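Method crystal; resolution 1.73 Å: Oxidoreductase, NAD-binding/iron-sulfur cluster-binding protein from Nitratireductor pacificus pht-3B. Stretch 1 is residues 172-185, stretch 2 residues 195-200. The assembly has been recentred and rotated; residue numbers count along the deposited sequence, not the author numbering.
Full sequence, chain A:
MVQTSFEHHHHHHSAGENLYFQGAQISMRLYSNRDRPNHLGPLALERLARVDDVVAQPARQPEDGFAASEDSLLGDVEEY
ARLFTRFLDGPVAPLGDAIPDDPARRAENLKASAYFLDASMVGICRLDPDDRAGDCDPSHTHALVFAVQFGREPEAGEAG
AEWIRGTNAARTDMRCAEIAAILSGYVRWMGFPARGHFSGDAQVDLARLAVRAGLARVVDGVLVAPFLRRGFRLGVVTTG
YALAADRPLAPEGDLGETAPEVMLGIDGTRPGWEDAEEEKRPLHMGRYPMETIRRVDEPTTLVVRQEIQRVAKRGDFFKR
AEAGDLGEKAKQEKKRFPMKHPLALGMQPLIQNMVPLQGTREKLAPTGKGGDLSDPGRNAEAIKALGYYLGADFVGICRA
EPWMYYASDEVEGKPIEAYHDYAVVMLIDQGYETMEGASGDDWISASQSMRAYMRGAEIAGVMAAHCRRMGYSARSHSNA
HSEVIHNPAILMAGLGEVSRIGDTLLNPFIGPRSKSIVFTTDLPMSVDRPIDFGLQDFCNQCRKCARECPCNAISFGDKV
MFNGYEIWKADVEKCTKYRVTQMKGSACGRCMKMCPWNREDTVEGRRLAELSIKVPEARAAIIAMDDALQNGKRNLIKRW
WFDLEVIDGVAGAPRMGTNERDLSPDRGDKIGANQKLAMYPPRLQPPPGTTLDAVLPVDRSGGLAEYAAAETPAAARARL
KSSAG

Stretch 1, residues 172-185: TDMRCAEIAAILSG
Stretch 2 (195-200) RGHFSG

Residues 172-185 form one continuous stretch of α-helix, phi/psi close to -63/-42 throughout, with each amide from C176 to G185 donating to the carbonyl four residues back, as in A177 N to D173 O at 2.9 Å and I182 N to E178 O at 3.1 Å. Against it runs an extended segment, R195 to F198, with phi/psi of -136/135, -94/152, -141/145 and -157/178; S199 (-50/-43) and G200 (-66/-18) then turn out of the extended conformation. The two axes approach to 7.1 Å and their directions differ by 168°, so the strand travels back along the helix nearly antiparallel. The CA atoms set the register: S184 CA to R195 CA 5.5 Å, A180 CA to G196 CA 4.8 Å, A177 CA to F198 CA 5.9 Å, and D173 CA to S199 CA 6.8 Å. The contact buries 342 Å², and no direct hydrogen bond crosses it.

The first rule is small against small where the backbones are nearest. A180 points its methyl toward the strand, with CB 4.1 Å from G196 CA and equally 4.1 Å from H197 O. G196 has no side chain, and the space is already taken: an ideal CB there would lie 2.9 Å from A180 O, a clash, and 3.5 Å from S184 OG. One turn on, S184 adopts the p rotamer (69°), which folds its hydroxyl back over the helix, OG lying 2.9 Å from A180 O and 3.2 Å from A181 O; its one proton has both carbonyls within reach. Its CB meanwhile packs 3.7 Å from G196 N.

Directions alternate along the extended segment: the CA-to-CB bonds of R195 and H197 point away from the helix, that of F198 points toward it, and a CB on G196 would too. R195, at t, p, t with chi4 81°, curls along its own strand so that NH1 donates to G196 O at 2.6 Å (153°). H197 has chi1 -46° (m) and chi2 -104°, and both its ring nitrogens are hydrogen-bonded elsewhere in the structure.

F198 has the largest covered area. Its chi1 of 78° (p) and chi2 of -69° lay the ring against A177, whose CA-to-CB bond runs sideways and whose CB stands 3.5 Å from the ring centroid, 7° off the normal, a CH-pi contact over one face; the nearest ring atom, CE1, is 3.6 Å from that CB. D173 O is 3.6 Å from F198 CD2, and C176 CB is 4.3 Å from F198 CB. C176 itself is m (-73°), with CB toward the strand.

The polar end is joined through water. D173, m at -80° with chi2 -13°, has its CA-to-CB bond toward the other stretch. Its OD2 lies 3.5 Å from S199 CB, and its OD1 accepts from water 1 at 2.8 Å, O to O; that water accepts from S199 N, also at 2.8 Å. The carboxylate thus reaches the backbone amide through a single bridge. S199 is t (177°).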

ATOM      1  N   THR A 172     -11.314 -11.083   8.579  1.00 22.08           N
ATOM      2  CA  THR A 172     -11.720 -11.059   7.190  1.00 20.00           C
ATOM      3  C   THR A 172     -13.007 -10.232   6.984  1.00 19.15           C
ATOM      4  O   THR A 172     -13.115  -9.509   5.993  1.00 20.11           O
ATOM      5  CB  THR A 172     -11.838 -12.476   6.698  1.00 19.13           C
ATOM      6  OG1 THR A 172     -10.638 -13.210   7.028  1.00 18.37           O
ATOM      7  CG2 THR A 172     -12.072 -12.486   5.209  1.00 18.17           C
ATOM      8  N   ASP A 173     -13.947 -10.288   7.908  1.00 19.73           N
ATOM      9  CA  ASP A 173     -15.067  -9.315   7.861  1.00 22.05           C
ATOM     10  C   ASP A 173     -14.619  -7.870   7.833  1.00 22.37           C
ATOM     11  O   ASP A 173     -15.186  -7.037   7.109  1.00 20.77           O
ATOM     12  CB  ASP A 173     -16.069  -9.535   9.016  1.00 23.68           C
ATOM     13  CG  ASP A 173     -17.040 -10.676   8.764  1.00 28.01           C
ATOM     14  OD1 ASP A 173     -17.158 -11.193   7.601  1.00 28.74           O
ATOM     15  OD2 ASP A 173     -17.682 -11.103   9.739  1.00 31.53           O
ATOM     16  N   MET A 174     -13.663  -7.525   8.683  1.00 21.10           N
ATOM     17  CA  MET A 174     -13.114  -6.142   8.667  1.00 21.13           C
ATOM     18  C   MET A 174     -12.640  -5.714   7.275  1.00 18.23           C
ATOM     19  O   MET A 174     -12.930  -4.609   6.788  1.00 19.34           O
ATOM     20  CB  MET A 174     -11.939  -6.035   9.690  1.00 19.37           C
ATOM     21  CG  MET A 174     -11.312  -4.671   9.736  1.00 22.25           C
ATOM     22  SD  MET A 174      -9.729  -4.679  10.681  1.00 24.48           S
ATOM     23  CE  MET A 174      -8.728  -5.849   9.682  1.00 25.75           C
ATOM     24  N   ARG A 175     -11.865  -6.561   6.642  1.00 19.84           N
ATOM     25  CA  ARG A 175     -11.376  -6.276   5.305  1.00 19.44           C
ATOM     26  C   ARG A 175     -12.546  -6.184   4.323  1.00 19.98           C
ATOM     27  O   ARG A 175     -12.525  -5.351   3.462  1.00 19.38           O
ATOM     28  CB  ARG A 175     -10.359  -7.355   4.928  1.00 21.12           C
ATOM     29  CG  ARG A 175      -9.726  -7.200   3.577  1.00 21.75           C
ATOM     30  CD  ARG A 175      -8.923  -5.947   3.378  1.00 25.22           C
ATOM     31  NE  ARG A 175      -8.135  -5.585   4.590  1.00 27.38           N
ATOM     32  CZ  ARG A 175      -7.016  -6.200   4.979  1.00 28.71           C
ATOM     33  NH1 ARG A 175      -6.540  -7.257   4.290  1.00 27.88           N
ATOM     34  NH2 ARG A 175      -6.375  -5.808   6.117  1.00 30.23           N
ATOM     35  N   CYS A 176     -13.600  -7.004   4.493  1.00 22.16           N
ATOM     36  CA  CYS A 176     -14.799  -6.939   3.631  1.00 19.68           C
ATOM     37  C   CYS A 176     -15.571  -5.645   3.791  1.00 19.96           C
ATOM     38  O   CYS A 176     -15.948  -5.021   2.808  1.00 19.30           O
ATOM     39  CB  CYS A 176     -15.688  -8.116   3.870  1.00 21.56           C
ATOM     40  SG  CYS A 176     -15.017  -9.624   3.191  1.00 23.50           S
ATOM     41  N   ALA A 177     -15.697  -5.166   5.017  1.00 19.98           N
ATOM     42  CA  ALA A 177     -16.351  -3.899   5.257  1.00 20.37           C
ATOM     43  C   ALA A 177     -15.582  -2.770   4.665  1.00 19.99           C
ATOM     44  O   ALA A 177     -16.109  -1.864   4.101  1.00 19.25           O
ATOM     45  CB  ALA A 177     -16.499  -3.710   6.732  1.00 19.30           C
ATOM     46  N   GLU A 178     -14.272  -2.812   4.847  1.00 24.09           N
ATOM     47  CA  GLU A 178     -13.394  -1.813   4.277  1.00 20.87           C
ATOM     48  C   GLU A 178     -13.568  -1.696   2.773  1.00 19.14           C
ATOM     49  O   GLU A 178     -13.794  -0.596   2.232  1.00 20.49           O
ATOM     50  CB  GLU A 178     -11.948  -2.242   4.546  1.00 26.57           C
ATOM     51  CG  GLU A 178     -10.889  -1.286   4.016  1.00 29.75           C
ATOM     52  CD  GLU A 178      -9.656  -2.035   3.443  1.00 39.90           C
ATOM     53  OE1 GLU A 178      -8.861  -2.651   4.215  1.00 36.95           O
ATOM     54  OE2 GLU A 178      -9.456  -2.039   2.184  1.00 41.80           O
ATOM     55  N   ILE A 179     -13.430  -2.807   2.061  1.00 17.75           N
ATOM     56  CA  ILE A 179     -13.584  -2.829   0.605  1.00 16.92           C
ATOM     57  C   ILE A 179     -14.993  -2.391   0.193  1.00 15.20           C
ATOM     58  O   ILE A 179     -15.164  -1.570  -0.689  1.00 13.92           O
ATOM     59  CB  ILE A 179     -13.256  -4.238   0.022  1.00 17.06           C
ATOM     60  CG1 ILE A 179     -11.802  -4.562   0.331  1.00 19.88           C
ATOM     61  CG2 ILE A 179     -13.591  -4.278  -1.456  1.00 15.80           C
ATOM     62  CD1 ILE A 179     -11.387  -5.952  -0.072  1.00 21.05           C
ATOM     63  N   ALA A 180     -16.022  -2.895   0.870  1.00 16.73           N
ATOM     64  CA  ALA A 180     -17.429  -2.497   0.528  1.00 15.95           C
ATOM     65  C   ALA A 180     -17.705  -1.016   0.711  1.00 16.89           C
ATOM     66  O   ALA A 180     -18.414  -0.414  -0.078  1.00 16.85           O
ATOM     67  CB  ALA A 180     -18.408  -3.315   1.359  1.00 17.54           C
ATOM     68  N   ALA A 181     -17.125  -0.414   1.761  1.00 16.15           N
ATOM     69  CA  ALA A 181     -17.246   1.016   2.041  1.00 17.64           C
ATOM     70  C   ALA A 181     -16.557   1.840   0.994  1.00 16.26           C
ATOM     71  O   ALA A 181     -17.133   2.823   0.519  1.00 16.26           O
ATOM     72  CB  ALA A 181     -16.656   1.354   3.406  1.00 19.42           C
ATOM     73  N   ILE A 182     -15.396   1.380   0.513  1.00 16.20           N
ATOM     74  CA  ILE A 182     -14.646   2.149  -0.466  1.00 15.98           C
ATOM     75  C   ILE A 182     -15.366   2.078  -1.814  1.00 17.95           C
ATOM     76  O   ILE A 182     -15.520   3.078  -2.486  1.00 16.42           O
ATOM     77  CB  ILE A 182     -13.194   1.649  -0.558  1.00 17.48           C
ATOM     78  CG1 ILE A 182     -12.447   1.982   0.704  1.00 18.48           C
ATOM     79  CG2 ILE A 182     -12.543   2.320  -1.743  1.00 17.37           C
ATOM     80  CD1 ILE A 182     -11.123   1.235   0.812  1.00 20.84           C
ATOM     81  N   LEU A 183     -15.795   0.875  -2.194  1.00 16.29           N
ATOM     82  CA  LEU A 183     -16.389   0.680  -3.463  1.00 18.33           C
ATOM     83  C   LEU A 183     -17.766   1.319  -3.586  1.00 18.22           C
ATOM     84  O   LEU A 183     -18.075   1.898  -4.607  1.00 20.41           O
ATOM     85  CB  LEU A 183     -16.445  -0.776  -3.844  1.00 19.12           C
ATOM     86  CG  LEU A 183     -15.093  -1.490  -4.175  1.00 20.68           C
ATOM     87  CD1 LEU A 183     -15.353  -2.934  -4.459  1.00 22.26           C
ATOM     88  CD2 LEU A 183     -14.412  -0.799  -5.342  1.00 20.67           C
ATOM     89  N   SER A 184     -18.576   1.201  -2.550  1.00 20.36           N
ATOM     90  CA  SER A 184     -19.856   1.903  -2.509  1.00 19.49           C
ATOM     91  C   SER A 184     -19.680   3.378  -2.558  1.00 21.90           C
ATOM     92  O   SER A 184     -20.375   4.080  -3.319  1.00 21.62           O
ATOM     93  CB  SER A 184     -20.670   1.464  -1.308  1.00 21.45           C
ATOM     94  OG  SER A 184     -20.136   1.878  -0.082  1.00 22.45           O
ATOM     95  N   GLY A 185     -18.676   3.901  -1.834  1.00 19.21           N
ATOM     96  CA  GLY A 185     -18.411   5.318  -1.927  1.00 17.59           C
ATOM     97  C   GLY A 185     -17.933   5.784  -3.243  1.00 18.91           C
ATOM     98  O   GLY A 185     -18.262   6.878  -3.678  1.00 19.58           O
ATOM     99  N   ARG A 195     -24.863   0.974  -1.790  1.00 19.03           N
ATOM    100  CA  ARG A 195     -24.797   0.638  -0.395  1.00 21.56           C
ATOM    101  C   ARG A 195     -23.929  -0.616  -0.236  1.00 23.01           C
ATOM    102  O   ARG A 195     -24.053  -1.584  -1.016  1.00 19.83           O
ATOM    103  CB  ARG A 195     -26.198   0.360   0.113  1.00 26.31           C
ATOM    104  CG  ARG A 195     -26.345  -0.318   1.460  1.00 27.28           C
ATOM    105  CD  ARG A 195     -25.876   0.523   2.578  1.00 29.89           C
ATOM    106  NE  ARG A 195     -26.573   0.298   3.851  1.00 31.18           N
ATOM    107  CZ  ARG A 195     -26.365  -0.652   4.745  1.00 33.27           C
ATOM    108  NH1 ARG A 195     -25.478  -1.630   4.613  1.00 29.24           N
ATOM    109  NH2 ARG A 195     -27.107  -0.625   5.873  1.00 36.08           N
ATOM    110  N   GLY A 196     -23.016  -0.611   0.753  1.00 22.41           N
ATOM    111  CA  GLY A 196     -22.162  -1.729   1.039  1.00 19.85           C
ATOM    112  C   GLY A 196     -22.762  -2.591   2.110  1.00 19.76           C
ATOM    113  O   GLY A 196     -23.541  -2.120   2.948  1.00 19.69           O
ATOM    114  N   HIS A 197     -22.424  -3.851   2.061  1.00 19.30           N
ATOM    115  CA  HIS A 197     -22.940  -4.833   2.980  1.00 20.57           C
ATOM    116  C   HIS A 197     -21.880  -5.804   3.358  1.00 22.89           C
ATOM    117  O   HIS A 197     -21.057  -6.214   2.501  1.00 23.75           O
ATOM    118  CB  HIS A 197     -24.148  -5.629   2.335  1.00 22.73           C
ATOM    119  CG  HIS A 197     -25.168  -4.788   1.654  1.00 21.31           C
ATOM    120  ND1 HIS A 197     -26.406  -4.494   2.192  1.00 23.92           N
ATOM    121  CD2 HIS A 197     -25.135  -4.160   0.461  1.00 23.50           C
ATOM    122  CE1 HIS A 197     -27.089  -3.747   1.356  1.00 20.87           C
ATOM    123  NE2 HIS A 197     -26.350  -3.539   0.290  1.00 22.81           N
ATOM    124  N   PHE A 198     -21.891  -6.271   4.598  1.00 21.74           N
ATOM    125  CA  PHE A 198     -21.051  -7.376   4.988  1.00 23.12           C
ATOM    126  C   PHE A 198     -21.711  -7.974   6.204  1.00 23.74           C
ATOM    127  O   PHE A 198     -22.785  -7.531   6.606  1.00 24.66           O
ATOM    128  CB  PHE A 198     -19.605  -6.936   5.261  1.00 23.56           C
ATOM    129  CG  PHE A 198     -19.403  -6.269   6.601  1.00 23.51           C
ATOM    130  CD1 PHE A 198     -19.943  -5.043   6.814  1.00 21.67           C
ATOM    131  CD2 PHE A 198     -18.699  -6.891   7.617  1.00 22.91           C
ATOM    132  CE1 PHE A 198     -19.799  -4.449   8.046  1.00 23.69           C
ATOM    133  CE2 PHE A 198     -18.503  -6.283   8.827  1.00 23.02           C
ATOM    134  CZ  PHE A 198     -19.122  -5.083   9.061  1.00 22.66           C
ATOM    135  N   SER A 199     -21.142  -9.034   6.717  1.00 22.71           N
ATOM    136  CA  SER A 199     -21.819  -9.771   7.795  1.00 28.31           C
ATOM    137  C   SER A 199     -22.315  -8.877   8.970  1.00 30.93           C
ATOM    138  O   SER A 199     -23.368  -9.073   9.497  1.00 32.20           O
ATOM    139  CB  SER A 199     -20.883 -10.811   8.318  1.00 31.07           C
ATOM    140  OG  SER A 199     -21.524 -11.443   9.388  1.00 43.08           O
ATOM    141  N   GLY A 200     -21.472  -7.937   9.394  1.00 29.14           N
ATOM    142  CA  GLY A 200     -21.768  -7.015  10.438  1.00 29.97           C
ATOM    143  C   GLY A 200     -22.871  -5.997  10.181  1.00 32.79           C
ATOM    144  O   GLY A 200     -23.429  -5.476  11.148  1.00 40.01           O
TER
HETATM  145  O   HOH W   1     -19.160 -10.763   5.683  1.00 28.34           O